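Local coordinates for ankyrin-repeat protein B (Legionella pneumophila, PDB 5K34) that is a bacterial F-box effector that hijacks the host ubiquitin-proteasome system, its ankyrin domain, the part held here, probably binding partner proteins, at residues A17-N22 and A52-A57; N21-V26 and Y58-Y63. All blocks are in the same frame, centred on the assembly; numbering follows the deposited sequence.

Contact 1: residues A17-N22 and A52-A57; sequences AARSNN and AIEGKA. With SO4 (sulfate ion), chain C.
R19 takes hold of E54 side-on, through NE and NH2. NE of R19 lies 2.8 Å from OE2 of E54, with an N-H...O angle of 158°. NH2 of R19 adds a longer bond of 3.1 Å to the same OE2 of E54. That oxygen sits in the guanidinium plane, while the carboxylate plane is turned 41° from it. CG of R19 is anti to the backbone N (chi1 -167°), where it lies against CA of G55. The bend at chi3 then places NE by OE2 of E54. The other carboxylate oxygen, OE1 of E54, bridges to R46. E54 is thus held between two arginines, which would be expected to stabilise its negative charge.

The segments hold the last turns of helices 5-19 and 48-54 and the turns that follow, within the ankyrin-repeat region. Each helix ends in a Schellman motif, with N21 and K56 at positive phi. Backbone meets backbone between A18 and A52 and between R19 and G55. CA of A52 makes a CA-H...O contact of 3.5 Å with O of A18. CA of G55 does the same with O of R19 at 3.3 Å.

The methyl of A57 points toward 17-22. Its CB lies 3.2 Å from O of A18, and the side-chain amide of N21 packs against it. OD1 of N21 accepts a bond from T60 in the following helix.

Contact 2: residues N21-V26 and Y58-Y63; sequences NNLEEV and YQTANY. With SO4 (sulfate ion), chain C.
L23 lays its CD1 methyl against the ring of Y63, with L23 CD1 to Y63 CD1 at 3.5 Å. The approach to the ring is oblique, and the two side chains cross at about a right angle. The other methyl, CD2 of L23, rests near CB and CG of Y63. CG of each residue is swung out anti to its backbone N (chi1 -178° in L23), and there the leucine methyls meet the ring.

T60 lies beside this apolar pair and points toward 21-26. Its OG1 donates to OD1 of N21 at 2.7 Å. Its backbone N donates to the same OD1 of N21 at 3.2 Å, nearly in line with the C=O bond. The hydroxyl stands beside the backbone N (chi1 -67°), which lets both donors reach one oxygen. T60 also packs on A52, and V26 on helix 5-19.

Segment 21-26 runs from the turn after helix 5-19 into helix 23-30, and 58-63 is the first part of helix 58-67. N22 is the N-cap of helix 23-30. Its OD1 accepts from N of E25 at 3.1 Å.

Q59 comes to the amide end of N21. ND2 of N21 donates to OE1 of Q59 at 2.9 Å, from above the plane of the Q59 carbonyl. The same ND2 of N21 binds O2 of the sulfate, also at 2.9 Å. NE2 of Q59 reaches O4 of that sulfate at 2.9 Å. The ion probably comes from the crystallisation liquor.

The partners around the N21 amide, donors at OD1 and acceptors at ND2, fix which end is oxygen. OD1 is gripped by two donors of T60, and ND2 serves Q59 and the sulfate, so the amide joins the turn to the start of helix 58-67.

From the N terminus, helix 5-19 leads through a turn at N21 and N22 into helix 23-30. The chain then passes through a long connection to helix 48-54 and on to helix 58-67. Contact 1 (17-22 with 52-57) closes a loop of 29 residues at the ends of helices 5-19 and 48-54. Contact 2 (21-26 with 58-63) closes one of 31 residues at the starts of helices 23-30 and 58-67. The spans overlap in order and cross rather than nest. They share N21 and N22, and both touch the sulfate. Packing of A18 on V26 and A52 on A61 joins them, tying these four helices together within the ankyrin-repeat region.

Contact 1: residues A17-N22 and A52-A57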
ATOM      1  N   ALA A  17       8.826  -3.504  -5.293  1.00  6.85           N
ATOM      2  CA  ALA A  17       9.488  -2.254  -4.935  1.00  6.72           C
ATOM      3  C   ALA A  17       8.766  -1.626  -3.758  1.00  6.35           C
ATOM      4  O   ALA A  17       9.405  -1.140  -2.818  1.00  6.97           O
ATOM      5  CB  ALA A  17       9.493  -1.308  -6.124  1.00  8.07           C
ATOM      6  N   ALA A  18       7.431  -1.599  -3.784  1.00  6.45           N
ATOM      7  CA  ALA A  18       6.690  -1.006  -2.676  1.00  6.28           C
ATOM      8  C   ALA A  18       6.887  -1.796  -1.387  1.00  6.30           C
ATOM      9  O   ALA A  18       7.151  -1.198  -0.330  1.00  6.72           O
ATOM     10  CB  ALA A  18       5.227  -0.923  -3.021  1.00  6.80           C
ATOM     11  N   ARG A  19       6.833  -3.133  -1.446  1.00  6.59           N
ATOM     12  CA  ARG A  19       7.016  -3.950  -0.240  1.00  6.99           C
ATOM     13  C   ARG A  19       8.395  -3.771   0.364  1.00  7.06           C
ATOM     14  O   ARG A  19       8.551  -3.889   1.597  1.00  8.34           O
ATOM     15  CB  ARG A  19       6.794  -5.414  -0.643  1.00  6.92           C
ATOM     16  CG  ARG A  19       6.639  -6.332   0.598  1.00  7.31           C
ATOM     17  CD  ARG A  19       6.386  -7.793   0.206  1.00  7.85           C
ATOM     18  NE  ARG A  19       5.138  -8.002  -0.494  1.00  8.02           N
ATOM     19  CZ  ARG A  19       5.034  -8.321  -1.798  1.00  7.91           C
ATOM     20  NH1 ARG A  19       6.077  -8.401  -2.610  1.00  8.47           N
ATOM     21  NH2 ARG A  19       3.809  -8.501  -2.314  1.00  8.90           N
ATOM     22  N   SER A  20       9.391  -3.470  -0.471  1.00  7.39           N
ATOM     23  CA  SER A  20      10.761  -3.300   0.037  0.50  7.61           C
ATOM     24  C   SER A  20      11.095  -1.860   0.355  1.00  7.40           C
ATOM     25  O   SER A  20      12.246  -1.553   0.696  1.00  8.55           O
ATOM     26  CB  SER A  20      11.802  -3.832  -0.938  0.50  8.07           C
ATOM     27  OG  SER A  20      11.691  -3.153  -2.164  0.50  8.16           O
ATOM     28  N   ASN A  21      10.118  -0.958   0.307  1.00  6.84           N
ATOM     29  CA  ASN A  21      10.351   0.459   0.624  1.00  6.76           C
ATOM     30  C   ASN A  21      11.278   1.123  -0.383  1.00  6.96           C
ATOM     31  O   ASN A  21      11.901   2.144  -0.068  1.00  7.74           O
ATOM     32  CB  ASN A  21      10.865   0.653   2.061  1.00  7.38           C
ATOM     33  CG  ASN A  21      10.362   1.942   2.733  1.00  7.19           C
ATOM     34  OD1 ASN A  21       9.403   2.590   2.314  1.00  7.43           O
ATOM     35  ND2 ASN A  21      11.001   2.270   3.861  1.00  8.59           N
ATOM     36  N   ASN A  22      11.357   0.571  -1.588  1.00  7.11           N
ATOM     37  CA  ASN A  22      12.160   1.162  -2.644  1.00  7.53           C
ATOM     38  C   ASN A  22      11.337   2.178  -3.403  1.00  7.04           C
ATOM     39  O   ASN A  22      10.837   1.953  -4.536  1.00  7.24           O
ATOM     40  CB  ASN A  22      12.729   0.087  -3.568  1.00  8.81           C
ATOM     41  CG  ASN A  22      13.843   0.649  -4.459  1.00  9.73           C
ATOM     42  OD1 ASN A  22      13.899   1.847  -4.722  1.00  9.93           O
ATOM     43  ND2 ASN A  22      14.721  -0.207  -4.947  1.00 13.44           N
ATOM     44  N   ALA A  52       3.236  -2.145   0.414  1.00  6.31           N
ATOM     45  CA  ALA A  52       4.052  -1.338   1.295  1.00  6.28           C
ATOM     46  C   ALA A  52       3.704  -1.590   2.733  1.00  6.30           C
ATOM     47  O   ALA A  52       4.619  -1.768   3.551  1.00  7.01           O
ATOM     48  CB  ALA A  52       3.907   0.143   0.928  1.00  6.66           C
ATOM     49  N   ILE A  53       2.423  -1.636   3.073  1.00  6.37           N
ATOM     50  CA  ILE A  53       2.031  -1.899   4.466  1.00  6.73           C
ATOM     51  C   ILE A  53       2.589  -3.235   4.944  1.00  7.27           C
ATOM     52  O   ILE A  53       3.231  -3.314   6.000  1.00  7.49           O
ATOM     53  CB  ILE A  53       0.492  -1.843   4.604  1.00  7.71           C
ATOM     54  CG1 ILE A  53       0.018  -0.404   4.437  1.00  7.79           C
ATOM     55  CG2 ILE A  53       0.061  -2.440   5.964  1.00  7.84           C
ATOM     56  CD1 ILE A  53      -1.483  -0.302   4.151  1.00  8.95           C
ATOM     57  N   GLU A  54       2.399  -4.308   4.165  1.00  7.39           N
ATOM     58  CA  GLU A  54       2.830  -5.615   4.685  1.00  8.01           C
ATOM     59  C   GLU A  54       4.329  -5.719   4.761  1.00  8.19           C
ATOM     60  O   GLU A  54       4.846  -6.498   5.589  1.00 10.12           O
ATOM     61  CB  GLU A  54       2.267  -6.776   3.859  1.00  9.06           C
ATOM     62  CG  GLU A  54       2.891  -6.953   2.500  1.00  9.03           C
ATOM     63  CD  GLU A  54       2.173  -7.998   1.655  1.00  9.24           C
ATOM     64  OE1 GLU A  54       1.282  -8.716   2.172  1.00  9.28           O
ATOM     65  OE2 GLU A  54       2.457  -8.047   0.436  1.00  8.87           O
ATOM     66  N   GLY A  55       5.096  -4.954   3.981  1.00  7.78           N
ATOM     67  CA  GLY A  55       6.553  -4.924   4.069  1.00  8.15           C
ATOM     68  C   GLY A  55       7.064  -3.985   5.137  1.00  7.56           C
ATOM     69  O   GLY A  55       8.290  -3.843   5.246  1.00  8.54           O
ATOM     70  N   LYS A  56       6.181  -3.337   5.895  1.00  7.30           N
ATOM     71  CA  LYS A  56       6.574  -2.321   6.881  1.00  7.72           C
ATOM     72  C   LYS A  56       7.287  -1.167   6.226  1.00  7.66           C
ATOM     73  O   LYS A  56       8.099  -0.442   6.832  1.00  8.61           O
ATOM     74  CB  LYS A  56       7.423  -2.924   8.016  1.00  9.41           C
ATOM     75  CG  LYS A  56       6.762  -4.113   8.704  1.00 12.22           C
ATOM     76  CD  LYS A  56       7.468  -4.552   9.964  1.00 16.82           C
ATOM     77  CE  LYS A  56       8.909  -4.941   9.711  1.00 22.55           C
ATOM     78  NZ  LYS A  56       9.473  -5.495  10.994  1.00 29.71           N
ATOM     79  N   ALA A  57       6.940  -0.916   4.959  1.00  7.05           N
ATOM     80  CA  ALA A  57       7.547   0.154   4.154  1.00  7.00           C
ATOM     81  C   ALA A  57       6.699   1.408   4.347  1.00  6.88           C
ATOM     82  O   ALA A  57       6.042   1.895   3.431  1.00  7.09           O
ATOM     83  CB  ALA A  57       7.601  -0.294   2.675  1.00  7.52           C
TER
HETATM   84  S   SO4 C 202      13.859   1.723   6.102  0.80 20.72           S
HETATM   85  O1  SO4 C 202      15.361   1.803   6.139  1.00 23.79           O
HETATM   86  O2  SO4 C 202      13.391   0.885   4.894  1.00 22.50           O
HETATM   87  O3  SO4 C 202      13.324   1.180   7.386  1.00 25.25           O
HETATM   88  O4  SO4 C 202      13.234   3.074   6.107  1.00 18.50           O

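Contact 2: residues N21-V26 and Y58-Y63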
ATOM      1  N   ASN A  21      10.118  -0.958   0.307  1.00  6.84           N
ATOM      2  CA  ASN A  21      10.351   0.459   0.624  1.00  6.76           C
ATOM      3  C   ASN A  21      11.278   1.123  -0.383  1.00  6.96           C
ATOM      4  O   ASN A  21      11.901   2.144  -0.068  1.00  7.74           O
ATOM      5  CB  ASN A  21      10.865   0.653   2.061  1.00  7.38           C
ATOM      6  CG  ASN A  21      10.362   1.942   2.733  1.00  7.19           C
ATOM      7  OD1 ASN A  21       9.403   2.590   2.314  1.00  7.43           O
ATOM      8  ND2 ASN A  21      11.001   2.270   3.861  1.00  8.59           N
ATOM      9  N   ASN A  22      11.357   0.571  -1.588  1.00  7.11           N
ATOM     10  CA  ASN A  22      12.160   1.162  -2.644  1.00  7.53           C
ATOM     11  C   ASN A  22      11.337   2.178  -3.403  1.00  7.04           C
ATOM     12  O   ASN A  22      10.837   1.953  -4.536  1.00  7.24           O
ATOM     13  CB  ASN A  22      12.729   0.087  -3.568  1.00  8.81           C
ATOM     14  CG  ASN A  22      13.843   0.649  -4.459  1.00  9.73           C
ATOM     15  OD1 ASN A  22      13.899   1.847  -4.722  1.00  9.93           O
ATOM     16  ND2 ASN A  22      14.721  -0.207  -4.947  1.00 13.44           N
ATOM     17  N   LEU A  23      11.152   3.335  -2.767  1.00  7.41           N
ATOM     18  CA  LEU A  23      10.283   4.384  -3.303  1.00  7.98           C
ATOM     19  C   LEU A  23      10.838   4.944  -4.629  1.00  8.11           C
ATOM     20  O   LEU A  23      10.070   5.281  -5.529  1.00  8.15           O
ATOM     21  CB  LEU A  23      10.070   5.501  -2.295  1.00  7.95           C
ATOM     22  CG  LEU A  23       9.147   6.614  -2.748  1.00  8.53           C
ATOM     23  CD1 LEU A  23       7.754   6.142  -3.171  1.00  9.39           C
ATOM     24  CD2 LEU A  23       9.017   7.628  -1.620  1.00  9.26           C
ATOM     25  N   GLU A  24      12.159   5.038  -4.713  1.00  8.61           N
ATOM     26  CA  GLU A  24      12.740   5.511  -6.003  1.00 10.08           C
ATOM     27  C   GLU A  24      12.304   4.615  -7.187  1.00  9.49           C
ATOM     28  O   GLU A  24      11.907   5.124  -8.236  1.00 10.05           O
ATOM     29  CB  GLU A  24      14.276   5.545  -5.889  1.00 13.69           C
ATOM     30  CG  GLU A  24      14.821   6.576  -4.922  1.00 19.97           C
ATOM     31  CD  GLU A  24      16.317   6.330  -4.583  1.00 31.06           C
ATOM     32  OE1 GLU A  24      16.950   5.355  -5.095  1.00 39.95           O
ATOM     33  OE2 GLU A  24      16.873   7.129  -3.777  1.00 31.17           O
ATOM     34  N   GLU A  25      12.337   3.290  -7.001  1.00  9.10           N
ATOM     35  CA  GLU A  25      11.921   2.375  -8.055  1.00  8.90           C
ATOM     36  C   GLU A  25      10.425   2.395  -8.256  1.00  8.81           C
ATOM     37  O   GLU A  25       9.971   2.387  -9.406  1.00  9.07           O
ATOM     38  CB  GLU A  25      12.415   0.965  -7.731  1.00  9.95           C
ATOM     39  CG  GLU A  25      12.106  -0.062  -8.798  1.00 11.18           C
ATOM     40  CD  GLU A  25      12.846   0.170 -10.117  1.00 13.98           C
ATOM     41  OE1 GLU A  25      13.764   1.019 -10.174  1.00 14.60           O
ATOM     42  OE2 GLU A  25      12.524  -0.542 -11.097  1.00 16.38           O
ATOM     43  N   VAL A  26       9.627   2.457  -7.165  1.00  8.80           N
ATOM     44  CA  VAL A  26       8.138   2.764  -7.299  0.50  8.03           C
ATOM     45  C   VAL A  26       7.890   3.986  -8.206  1.00  8.12           C
ATOM     46  O   VAL A  26       7.096   3.918  -9.133  1.00  8.37           O
ATOM     47  CB  VAL A  26       7.496   3.006  -5.912  0.50  7.03           C
ATOM     48  CG1 VAL A  26       6.061   3.562  -6.052  0.50  7.90           C
ATOM     49  CG2 VAL A  26       7.483   1.721  -5.080  0.50  5.23           C
ATOM     50  N   TYR A  58       6.716   1.935   5.581  1.00  6.53           N
ATOM     51  CA  TYR A  58       5.706   2.927   5.934  1.00  6.85           C
ATOM     52  C   TYR A  58       5.895   4.276   5.243  1.00  6.55           C
ATOM     53  O   TYR A  58       4.915   4.948   4.964  1.00  6.78           O
ATOM     54  CB  TYR A  58       5.548   3.049   7.469  1.00  7.74           C
ATOM     55  CG  TYR A  58       5.110   1.750   8.083  1.00  7.69           C
ATOM     56  CD1 TYR A  58       3.889   1.158   7.743  1.00  8.09           C
ATOM     57  CD2 TYR A  58       5.880   1.111   9.016  1.00  8.91           C
ATOM     58  CE1 TYR A  58       3.479  -0.050   8.288  1.00  8.45           C
ATOM     59  CE2 TYR A  58       5.472  -0.093   9.605  1.00  8.89           C
ATOM     60  CZ  TYR A  58       4.297  -0.659   9.220  1.00  8.38           C
ATOM     61  OH  TYR A  58       3.965  -1.877   9.783  1.00  9.74           O
ATOM     62  N   GLN A  59       7.142   4.623   4.927  1.00  6.31           N
ATOM     63  CA  GLN A  59       7.348   5.876   4.158  1.00  6.30           C
ATOM     64  C   GLN A  59       6.797   5.758   2.714  1.00  6.88           C
ATOM     65  O   GLN A  59       6.152   6.722   2.280  1.00  7.10           O
ATOM     66  CB  GLN A  59       8.809   6.303   4.139  1.00  7.13           C
ATOM     67  CG  GLN A  59       9.454   6.433   5.527  1.00  7.90           C
ATOM     68  CD  GLN A  59      10.264   5.222   5.918  1.00  7.56           C
ATOM     69  OE1 GLN A  59       9.776   4.071   5.794  1.00  7.81           O
ATOM     70  NE2 GLN A  59      11.498   5.414   6.351  1.00  8.42           N
ATOM     71  N   THR A  60       6.942   4.619   2.109  1.00  6.29           N
ATOM     72  CA  THR A  60       6.372   4.399   0.799  1.00  6.32           C
ATOM     73  C   THR A  60       4.834   4.395   0.886  1.00  6.14           C
ATOM     74  O   THR A  60       4.155   4.950   0.039  1.00  6.81           O
ATOM     75  CB  THR A  60       6.913   3.100   0.192  1.00  6.72           C
ATOM     76  OG1 THR A  60       8.313   3.262  -0.062  1.00  7.15           O
ATOM     77  CG2 THR A  60       6.219   2.760  -1.148  1.00  7.50           C
ATOM     78  N   ALA A  61       4.290   3.760   1.916  1.00  6.32           N
ATOM     79  CA  ALA A  61       2.826   3.762   2.114  1.00  6.24           C
ATOM     80  C   ALA A  61       2.298   5.186   2.271  1.00  6.44           C
ATOM     81  O   ALA A  61       1.282   5.554   1.696  1.00  7.09           O
ATOM     82  CB  ALA A  61       2.447   2.941   3.332  1.00  7.18           C
ATOM     83  N   ASN A  62       2.995   6.003   3.081  1.00  6.74           N
ATOM     84  CA  ASN A  62       2.636   7.397   3.267  1.00  7.22           C
ATOM     85  C   ASN A  62       2.669   8.165   1.956  1.00  7.28           C
ATOM     86  O   ASN A  62       1.743   8.919   1.632  1.00  8.19           O
ATOM     87  CB  ASN A  62       3.523   8.080   4.302  1.00  8.52           C
ATOM     88  CG  ASN A  62       3.068   7.881   5.740  1.00 11.52           C
ATOM     89  OD1 ASN A  62       3.662   7.104   6.541  1.00 13.06           O
ATOM     90  ND2 ASN A  62       2.011   8.568   6.102  1.00 12.26           N
ATOM     91  N   TYR A  63       3.739   7.987   1.175  1.00  7.16           N
ATOM     92  CA  TYR A  63       3.836   8.667  -0.117  1.00  7.34           C
ATOM     93  C   TYR A  63       2.670   8.295  -1.002  1.00  7.58           C
ATOM     94  O   TYR A  63       2.040   9.165  -1.621  1.00  8.37           O
ATOM     95  CB  TYR A  63       5.182   8.336  -0.774  1.00  7.86           C
ATOM     96  CG  TYR A  63       5.283   8.848  -2.152  1.00  7.77           C
ATOM     97  CD1 TYR A  63       4.868   8.083  -3.229  1.00  8.69           C
ATOM     98  CD2 TYR A  63       5.803  10.132  -2.423  1.00  8.99           C
ATOM     99  CE1 TYR A  63       4.958   8.540  -4.548  1.00  9.88           C
ATOM    100  CE2 TYR A  63       5.880  10.615  -3.735  1.00  9.98           C
ATOM    101  CZ  TYR A  63       5.467   9.814  -4.772  1.00 10.45           C
ATOM    102  OH  TYR A  63       5.572  10.291  -6.079  1.00 12.28           O
TER
HETATM  103  S   SO4 C 202      13.859   1.723   6.102  0.80 20.72           S
HETATM  104  O1  SO4 C 202      15.361   1.803   6.139  1.00 23.79           O
HETATM  105  O2  SO4 C 202      13.391   0.885   4.894  1.00 22.50           O
HETATM  106  O3  SO4 C 202      13.324   1.180   7.386  1.00 25.25           O
HETATM  107  O4  SO4 C 202      13.234   3.074   6.107  1.00 18.50           O